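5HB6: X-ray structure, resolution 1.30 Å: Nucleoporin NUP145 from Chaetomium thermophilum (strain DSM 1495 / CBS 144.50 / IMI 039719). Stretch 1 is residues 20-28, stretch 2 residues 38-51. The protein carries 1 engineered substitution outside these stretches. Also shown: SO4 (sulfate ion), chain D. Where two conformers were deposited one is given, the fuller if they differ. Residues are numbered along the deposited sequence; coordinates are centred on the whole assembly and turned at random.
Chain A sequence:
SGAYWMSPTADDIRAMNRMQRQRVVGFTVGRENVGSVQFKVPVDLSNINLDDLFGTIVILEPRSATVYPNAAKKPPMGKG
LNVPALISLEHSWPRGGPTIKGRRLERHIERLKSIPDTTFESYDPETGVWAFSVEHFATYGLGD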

ATOM      1  N   GLN A  20      17.364  10.258  11.473  1.00 31.92           N
ATOM      2  CA  GLN A  20      15.933  10.295  11.185  1.00 29.94           C
ATOM      3  C   GLN A  20      15.590   9.573   9.881  1.00 26.48           C
ATOM      4  O   GLN A  20      14.598   8.842   9.819  1.00 25.77           O
ATOM      5  N   ARG A  21      16.395   9.759   8.830  1.00 25.31           N
ATOM      6  CA  ARG A  21      16.061   9.167   7.540  1.00 24.30           C
ATOM      7  C   ARG A  21      16.161   7.645   7.557  1.00 24.31           C
ATOM      8  O   ARG A  21      15.568   6.987   6.693  1.00 23.15           O
ATOM      9  N   GLN A  22      16.866   7.074   8.532  1.00 25.17           N
ATOM     10  CA  GLN A  22      16.946   5.627   8.702  1.00 27.12           C
ATOM     11  C   GLN A  22      15.736   5.044   9.415  1.00 26.69           C
ATOM     12  O   GLN A  22      15.638   3.819   9.512  1.00 27.69           O
ATOM     13  N   ARG A  23      14.827   5.876   9.908  1.00 25.81           N
ATOM     14  CA  ARG A  23      13.687   5.394  10.686  1.00 26.34           C
ATOM     15  C   ARG A  23      12.499   6.332  10.476  1.00 23.07           C
ATOM     16  O   ARG A  23      11.983   6.963  11.403  1.00 24.54           O
ATOM     17  N   VAL A  24      12.042   6.439   9.232  1.00 18.41           N
ATOM     18  CA  VAL A  24      10.915   7.305   8.902  1.00 16.30           C
ATOM     19  C   VAL A  24       9.634   6.612   9.356  1.00 15.12           C
ATOM     20  O   VAL A  24       9.339   5.497   8.918  1.00 16.63           O
ATOM     21  N   VAL A  25       8.862   7.297  10.197  1.00 15.80           N
ATOM     22  CA  VAL A  25       7.623   6.781  10.769  1.00 16.57           C
ATOM     23  C   VAL A  25       6.451   7.317   9.965  1.00 16.34           C
ATOM     24  O   VAL A  25       6.433   8.492   9.569  1.00 17.37           O
ATOM     25  N   GLY A  26       5.463   6.464   9.731  1.00 15.47           N
ATOM     26  CA  GLY A  26       4.265   6.883   9.034  1.00 16.57           C
ATOM     27  C   GLY A  26       4.421   7.024   7.544  1.00 14.63           C
ATOM     28  O   GLY A  26       3.625   7.731   6.912  1.00 15.45           O
ATOM     29  N   PHE A  27       5.436   6.387   6.959  1.00 13.49           N
ATOM     30  CA  PHE A  27       5.686   6.552   5.534  1.00 12.58           C
ATOM     31  C   PHE A  27       4.530   5.950   4.745  1.00 11.86           C
ATOM     32  O   PHE A  27       4.158   4.800   4.959  1.00 13.12           O
ATOM     33  N   THR A  28       4.006   6.731   3.806  1.00 12.14           N
ATOM     34  CA  THR A  28       2.807   6.381   3.059  1.00 12.26           C
ATOM     35  C   THR A  28       3.053   6.768   1.614  1.00 12.67           C
ATOM     36  O   THR A  28       3.496   7.886   1.356  1.00 12.85           O
ATOM     37  N   GLN A  38       0.556   2.161   3.480  1.00 12.14           N
ATOM     38  CA  GLN A  38       1.029   2.784   4.712  1.00 12.07           C
ATOM     39  C   GLN A  38       1.943   1.787   5.399  1.00 13.01           C
ATOM     40  O   GLN A  38       1.484   0.750   5.875  1.00 14.06           O
ATOM     41  N   PHE A  39       3.234   2.099   5.467  1.00 13.85           N
ATOM     42  CA  PHE A  39       4.169   1.191   6.118  1.00 15.26           C
ATOM     43  C   PHE A  39       3.986   1.266   7.630  1.00 15.60           C
ATOM     44  O   PHE A  39       3.902   2.362   8.206  1.00 17.81           O
ATOM     45  N   LYS A  40       3.923   0.107   8.265  0.92 14.61           N
ATOM     46  CA  LYS A  40       3.480   0.009   9.644  0.92 14.30           C
ATOM     47  C   LYS A  40       4.610   0.136  10.654  0.92 17.98           C
ATOM     48  O   LYS A  40       4.328   0.335  11.837  0.92 20.70           O
ATOM     49  N   VAL A  41       5.859   0.101  10.212  1.00 16.82           N
ATOM     50  CA  VAL A  41       7.022   0.198  11.090  1.00 17.06           C
ATOM     51  C   VAL A  41       7.893   1.301  10.511  1.00 16.28           C
ATOM     52  O   VAL A  41       7.708   1.711   9.350  1.00 16.61           O
ATOM     53  N   PRO A  42       8.857   1.804  11.285  1.00 17.43           N
ATOM     54  CA  PRO A  42       9.774   2.797  10.718  1.00 18.26           C
ATOM     55  C   PRO A  42      10.544   2.161   9.579  1.00 18.50           C
ATOM     56  O   PRO A  42      10.912   0.984   9.643  1.00 19.94           O
ATOM     57  N   VAL A  43      10.764   2.938   8.521  1.00 16.75           N
ATOM     58  CA  VAL A  43      11.477   2.443   7.349  1.00 16.97           C
ATOM     59  C   VAL A  43      12.758   3.234   7.130  1.00 19.66           C
ATOM     60  O   VAL A  43      12.818   4.448   7.348  1.00 18.65           O
ATOM     61  N   ASP A  44      13.772   2.536   6.646  1.00 21.71           N
ATOM     62  CA  ASP A  44      15.072   3.138   6.361  1.00 24.78           C
ATOM     63  C   ASP A  44      15.053   3.603   4.911  1.00 25.27           C
ATOM     64  O   ASP A  44      15.060   2.783   3.992  1.00 26.45           O
ATOM     65  N   LEU A  45      14.977   4.915   4.705  1.00 24.26           N
ATOM     66  CA  LEU A  45      14.967   5.491   3.370  1.00 24.57           C
ATOM     67  C   LEU A  45      16.303   6.111   3.008  1.00 27.97           C
ATOM     68  O   LEU A  45      16.388   6.829   2.009  1.00 28.91           O
ATOM     69  N   SER A  46      17.347   5.839   3.795  1.00 30.58           N
ATOM     70  CA  SER A  46      18.636   6.488   3.573  1.00 33.35           C
ATOM     71  C   SER A  46      19.255   6.110   2.234  1.00 36.55           C
ATOM     72  O   SER A  46      20.058   6.877   1.693  1.00 38.73           O
ATOM     73  N   ASN A  47      18.913   4.942   1.688  1.00 38.35           N
ATOM     74  CA  ASN A  47      19.488   4.470   0.432  1.00 40.97           C
ATOM     75  C   ASN A  47      18.421   4.134  -0.610  1.00 39.63           C
ATOM     76  O   ASN A  47      18.609   3.240  -1.440  1.00 40.59           O
ATOM     77  N   ILE A  48      17.309   4.870  -0.591  1.00 38.32           N
ATOM     78  CA  ILE A  48      16.269   4.778  -1.607  1.00 38.00           C
ATOM     79  C   ILE A  48      16.237   6.093  -2.374  1.00 35.16           C
ATOM     80  O   ILE A  48      16.339   7.171  -1.776  1.00 35.17           O
ATOM     81  N   ASN A  49      16.110   6.000  -3.699  1.00 32.66           N
ATOM     82  CA  ASN A  49      16.059   7.171  -4.572  1.00 30.32           C
ATOM     83  C   ASN A  49      14.634   7.697  -4.608  1.00 26.65           C
ATOM     84  O   ASN A  49      13.772   7.163  -5.315  1.00 25.88           O
ATOM     85  N   LEU A  50      14.381   8.757  -3.845  1.00 25.15           N
ATOM     86  CA  LEU A  50      13.032   9.287  -3.729  1.00 25.27           C
ATOM     87  C   LEU A  50      12.541   9.910  -5.023  1.00 25.89           C
ATOM     88  O   LEU A  50      11.334  10.112  -5.175  1.00 25.46           O
ATOM     89  N   ASP A  51      13.441  10.218  -5.955  1.00 28.33           N
ATOM     90  CA  ASP A  51      13.051  10.741  -7.253  1.00 32.79           C
ATOM     91  C   ASP A  51      12.719   9.642  -8.248  1.00 30.66           C
ATOM     92  O   ASP A  51      12.285   9.943  -9.365  1.00 31.33           O
TER

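Two segments that run antiparallel without forming a continuous sheet can fill the gaps in their ladder by other means, and residues 20-28 and 38-51 of this nucleoporin illustrate how. The backbone fixes the register: Val 24 and Val 43 exchange hydrogen bonds (Val 24 N to Val 43 O, 2.8 Å; Val 43 N to Val 24 O, 3.0 Å), and Phe 39 N donates to Phe 27 O at 2.9 Å.

Apolar packing centres on Phe 27. Its chi1 is t, its CA-to-CB bond runs sideways, and it gathers contacts from three residues of the partner. Leu 45 (chi1 m, chi2 t) places CD1 over one face, 3.8 Å from the centroid of the Phe 27 ring and only 10° off the normal, a CH-pi contact. Phe 39, chi1 m, lies nearly parallel to Phe 27, with planes at 18°, but the rings are slid apart, their centroids separated by 5.9 Å; the rings barely overlap, and their closest atoms are Phe 27 CD2 and Phe 39 CD2, 3.6 Å apart. Val 43 is instructive: its CB points away, yet in the m rotamer its CG2 still reaches Phe 27 CB at 3.7 Å. Val 24, t, completes this buried cluster through its CG2, 3.8 Å from Leu 45 CD1.

The polar counterpart is Arg 21. Its CB starts sideways, but an extended chain, chi1 to chi3 all t, carries the guanidinium to the other stretch. There Arg 21 NE and NH2 both donate to Leu 45 O, at 2.8 Å and 3.1 Å, while Leu 50 CD1 covers one guanidinium face, 3.5 Å from Arg 21 NH2. A sulfate, probably from the crystallisation liquor, extends the network: its O1 accepts from Arg 21 NH2 (2.8 Å) and Leu 50 N (2.9 Å). Close by, Asp 44 OD1 receives Ser 46 OG at 2.6 Å and Ser 46 N at 3.0 Å, tying down a turn against which Gln 22 CG rests, 3.5 Å from Asp 44 OD1.

Between the two short ladders, where loops intervene, water links the backbones. Water 1 donates to Val 24 O (2.8 Å) and Val 41 O (2.9 Å) and accepts from Phe 27 N (2.9 Å). Water 2 links Gly 26 N to Phe 39 O, and water 3 donates to both Phe 27 O and Phe 39 O. At the end, Thr 28 and Gln 38, both chi1 m, share a sheet face, Thr 28 OG1 lying 3.6 Å from Gln 38 CG.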

ATOM      1  CB  GLN A  20      15.471  11.745  11.118  1.00 31.94           C
ATOM      2  CG  GLN A  20      15.455  12.443  12.461  1.00 35.01           C
ATOM      3  CD  GLN A  20      15.381  13.960  12.342  1.00 37.58           C
ATOM      4  OE1 GLN A  20      15.730  14.544  11.312  1.00 38.71           O
ATOM      5  NE2 GLN A  20      14.928  14.607  13.406  1.00 38.64           N
ATOM      6  CB  ARG A  21      16.921   9.775   6.426  1.00 25.30           C
ATOM      7  CG  ARG A  21      16.538   9.296   5.029  1.00 26.62           C
ATOM      8  CD  ARG A  21      17.075  10.171   3.885  1.00 29.96           C
ATOM      9  NE  ARG A  21      16.796   9.532   2.594  1.00 32.54           N
ATOM     10  CZ  ARG A  21      16.890  10.117   1.405  1.00 34.28           C
ATOM     11  NH1 ARG A  21      17.245  11.393   1.304  1.00 34.58           N
ATOM     12  NH2 ARG A  21      16.618   9.419   0.310  1.00 34.76           N
ATOM     13  CB  GLN A  22      18.230   5.249   9.454  1.00 30.48           C
ATOM     14  CG  GLN A  22      19.463   5.440   8.595  1.00 35.04           C
ATOM     15  CD  GLN A  22      20.748   5.032   9.272  1.00 40.53           C
ATOM     16  OE1 GLN A  22      20.747   4.497  10.378  1.00 42.95           O
ATOM     17  NE2 GLN A  22      21.863   5.288   8.599  1.00 42.80           N
ATOM     18  CB  ARG A  23      14.069   5.292  12.160  1.00 31.16           C
ATOM     19  CG  ARG A  23      14.671   6.565  12.697  1.00 35.71           C
ATOM     20  CD  ARG A  23      15.007   6.501  14.185  1.00 39.70           C
ATOM     21  NE  ARG A  23      16.037   7.477  14.543  1.00 42.30           N
ATOM     22  CZ  ARG A  23      15.836   8.786  14.714  1.00 43.27           C
ATOM     23  NH1 ARG A  23      14.631   9.313  14.563  1.00 43.61           N
ATOM     24  NH2 ARG A  23      16.855   9.573  15.044  1.00 43.20           N
ATOM     25  CB  VAL A  24      10.869   7.599   7.393  1.00 16.35           C
ATOM     26  CG1 VAL A  24       9.663   8.464   7.068  1.00 16.04           C
ATOM     27  CG2 VAL A  24      12.177   8.246   6.963  1.00 17.72           C
ATOM     28  CB  VAL A  25       7.512   7.204  12.247  1.00 17.44           C
ATOM     29  CG1 VAL A  25       6.168   6.818  12.841  1.00 17.50           C
ATOM     30  CG2 VAL A  25       8.645   6.587  13.058  1.00 20.09           C
ATOM     31  CB  PHE A  27       7.022   5.928   5.129  1.00 13.10           C
ATOM     32  CG  PHE A  27       7.422   6.238   3.723  1.00 13.64           C
ATOM     33  CD1 PHE A  27       7.537   7.551   3.291  1.00 14.55           C
ATOM     34  CD2 PHE A  27       7.669   5.223   2.812  1.00 14.68           C
ATOM     35  CE1 PHE A  27       7.902   7.830   1.995  1.00 15.22           C
ATOM     36  CE2 PHE A  27       8.057   5.516   1.522  1.00 15.31           C
ATOM     37  CZ  PHE A  27       8.144   6.808   1.114  1.00 15.02           C
ATOM     38  CB  THR A  28       1.595   7.156   3.590  1.00 13.64           C
ATOM     39  OG1 THR A  28       1.427   6.857   4.978  1.00 14.58           O
ATOM     40  CG2 THR A  28       0.319   6.780   2.879  1.00 14.10           C
ATOM     41  CB  GLN A  38      -0.128   3.136   5.646  1.00 13.77           C
ATOM     42  CG  GLN A  38      -1.067   4.203   5.122  1.00 17.30           C
ATOM     43  CD  GLN A  38      -2.282   4.406   6.020  1.00 18.80           C
ATOM     44  OE1 GLN A  38      -2.186   5.088   7.030  1.00 21.74           O
ATOM     45  NE2 GLN A  38      -3.415   3.786   5.677  1.00 17.60           N
ATOM     46  CB  PHE A  39       5.596   1.462   5.635  1.00 16.36           C
ATOM     47  CG  PHE A  39       5.736   1.245   4.148  1.00 16.57           C
ATOM     48  CD1 PHE A  39       5.948  -0.031   3.644  1.00 17.38           C
ATOM     49  CD2 PHE A  39       5.556   2.281   3.252  1.00 17.34           C
ATOM     50  CE1 PHE A  39       6.027  -0.254   2.284  1.00 17.67           C
ATOM     51  CE2 PHE A  39       5.605   2.066   1.886  1.00 17.78           C
ATOM     52  CZ  PHE A  39       5.841   0.791   1.399  1.00 17.55           C
ATOM     53  CB  LYS A  40       2.715  -1.310   9.854  0.92 15.38           C
ATOM     54  CG  LYS A  40       1.339  -1.294   9.159  0.92 15.01           C
ATOM     55  CD  LYS A  40       0.667  -2.655   9.083  0.92 17.29           C
ATOM     56  CE  LYS A  40       0.338  -3.187  10.435  0.92 17.62           C
ATOM     57  NZ  LYS A  40      -0.409  -4.479  10.307  0.92 15.61           N
ATOM     58  CB  VAL A  41       7.793  -1.140  11.150  1.00 18.24           C
ATOM     59  CG1 VAL A  41       6.943  -2.225  11.780  1.00 19.12           C
ATOM     60  CG2 VAL A  41       8.235  -1.559   9.759  1.00 18.37           C
ATOM     61  CB  PRO A  42      10.702   3.154  11.888  1.00 19.81           C
ATOM     62  CG  PRO A  42       9.961   2.756  13.103  1.00 20.48           C
ATOM     63  CD  PRO A  42       9.163   1.532  12.706  1.00 18.70           C
ATOM     64  CB  VAL A  43      10.604   2.450   6.073  1.00 16.77           C
ATOM     65  CG1 VAL A  43       9.504   1.388   6.169  1.00 17.91           C
ATOM     66  CG2 VAL A  43      10.019   3.806   5.817  1.00 16.86           C
ATOM     67  CB  ASP A  44      16.177   2.111   6.598  1.00 27.45           C
ATOM     68  CG  ASP A  44      17.578   2.682   6.397  1.00 31.90           C
ATOM     69  OD1 ASP A  44      17.720   3.847   5.951  1.00 31.43           O
ATOM     70  OD2 ASP A  44      18.534   1.934   6.681  1.00 34.96           O
ATOM     71  CB  LEU A  45      13.850   6.529   3.238  1.00 21.50           C
ATOM     72  CG  LEU A  45      12.428   6.075   3.586  1.00 20.29           C
ATOM     73  CD1 LEU A  45      11.430   7.190   3.355  1.00 19.50           C
ATOM     74  CD2 LEU A  45      12.051   4.846   2.785  1.00 21.34           C
ATOM     75  CB  SER A  46      19.601   6.169   4.722  1.00 34.02           C
ATOM     76  OG  SER A  46      19.898   4.786   4.797  1.00 35.13           O
ATOM     77  CB  ASN A  47      20.438   3.303   0.683  1.00 44.67           C
ATOM     78  CG  ASN A  47      21.758   3.761   1.285  1.00 48.21           C
ATOM     79  OD1 ASN A  47      22.078   3.443   2.431  1.00 50.20           O
ATOM     80  ND2 ASN A  47      22.525   4.531   0.514  1.00 49.28           N
ATOM     81  CB  ILE A  48      14.913   4.475  -0.943  1.00 41.09           C
ATOM     82  CG1 ILE A  48      14.927   3.033  -0.429  1.00 43.73           C
ATOM     83  CG2 ILE A  48      13.769   4.693  -1.916  1.00 41.44           C
ATOM     84  CD1 ILE A  48      13.786   2.680   0.485  1.00 45.43           C
ATOM     85  CB  ASN A  49      16.530   6.799  -5.972  1.00 32.18           C
ATOM     86  CG  ASN A  49      16.548   7.989  -6.931  1.00 34.58           C
ATOM     87  OD1 ASN A  49      16.174   9.107  -6.573  1.00 35.87           O
ATOM     88  ND2 ASN A  49      16.999   7.745  -8.162  1.00 35.35           N
ATOM     89  CB  LEU A  50      12.967  10.315  -2.604  1.00 25.44           C
ATOM     90  CG  LEU A  50      13.314   9.813  -1.211  1.00 26.69           C
ATOM     91  CD1 LEU A  50      13.522  11.008  -0.302  1.00 28.54           C
ATOM     92  CD2 LEU A  50      12.197   8.943  -0.700  1.00 26.68           C
ATOM     93  CB  ASP A  51      14.161  11.625  -7.826  1.00 39.78           C
ATOM     94  CG  ASP A  51      14.100  13.050  -7.302  1.00 46.44           C
ATOM     95  OD1 ASP A  51      12.974  13.560  -7.072  1.00 48.66           O
ATOM     96  OD2 ASP A  51      15.173  13.654  -7.111  1.00 48.96           O
TER
HETATM   97  S   SO4 D1102      17.020  11.346  -3.001  1.00 34.39           S
HETATM   98  O1  SO4 D1102      16.606  10.054  -2.446  1.00 33.93           O
HETATM   99  O2  SO4 D1102      17.132  12.313  -1.910  1.00 35.68           O
HETATM  100  O3  SO4 D1102      16.047  11.765  -4.010  1.00 34.64           O
HETATM  101  O4  SO4 D1102      18.319  11.203  -3.650  1.00 34.72           O
HETATM  102  O   HOH W   1       7.066   4.181   8.009  1.00 15.58           O
HETATM  103  O   HOH W   2       5.112   3.735  10.550  1.00 23.38           O
HETATM  104  O   HOH W   3       2.556   4.524   7.198  1.00 25.05           O
HETATM  105  O   HOH W   4       0.542   5.962   8.114  1.00 36.00           O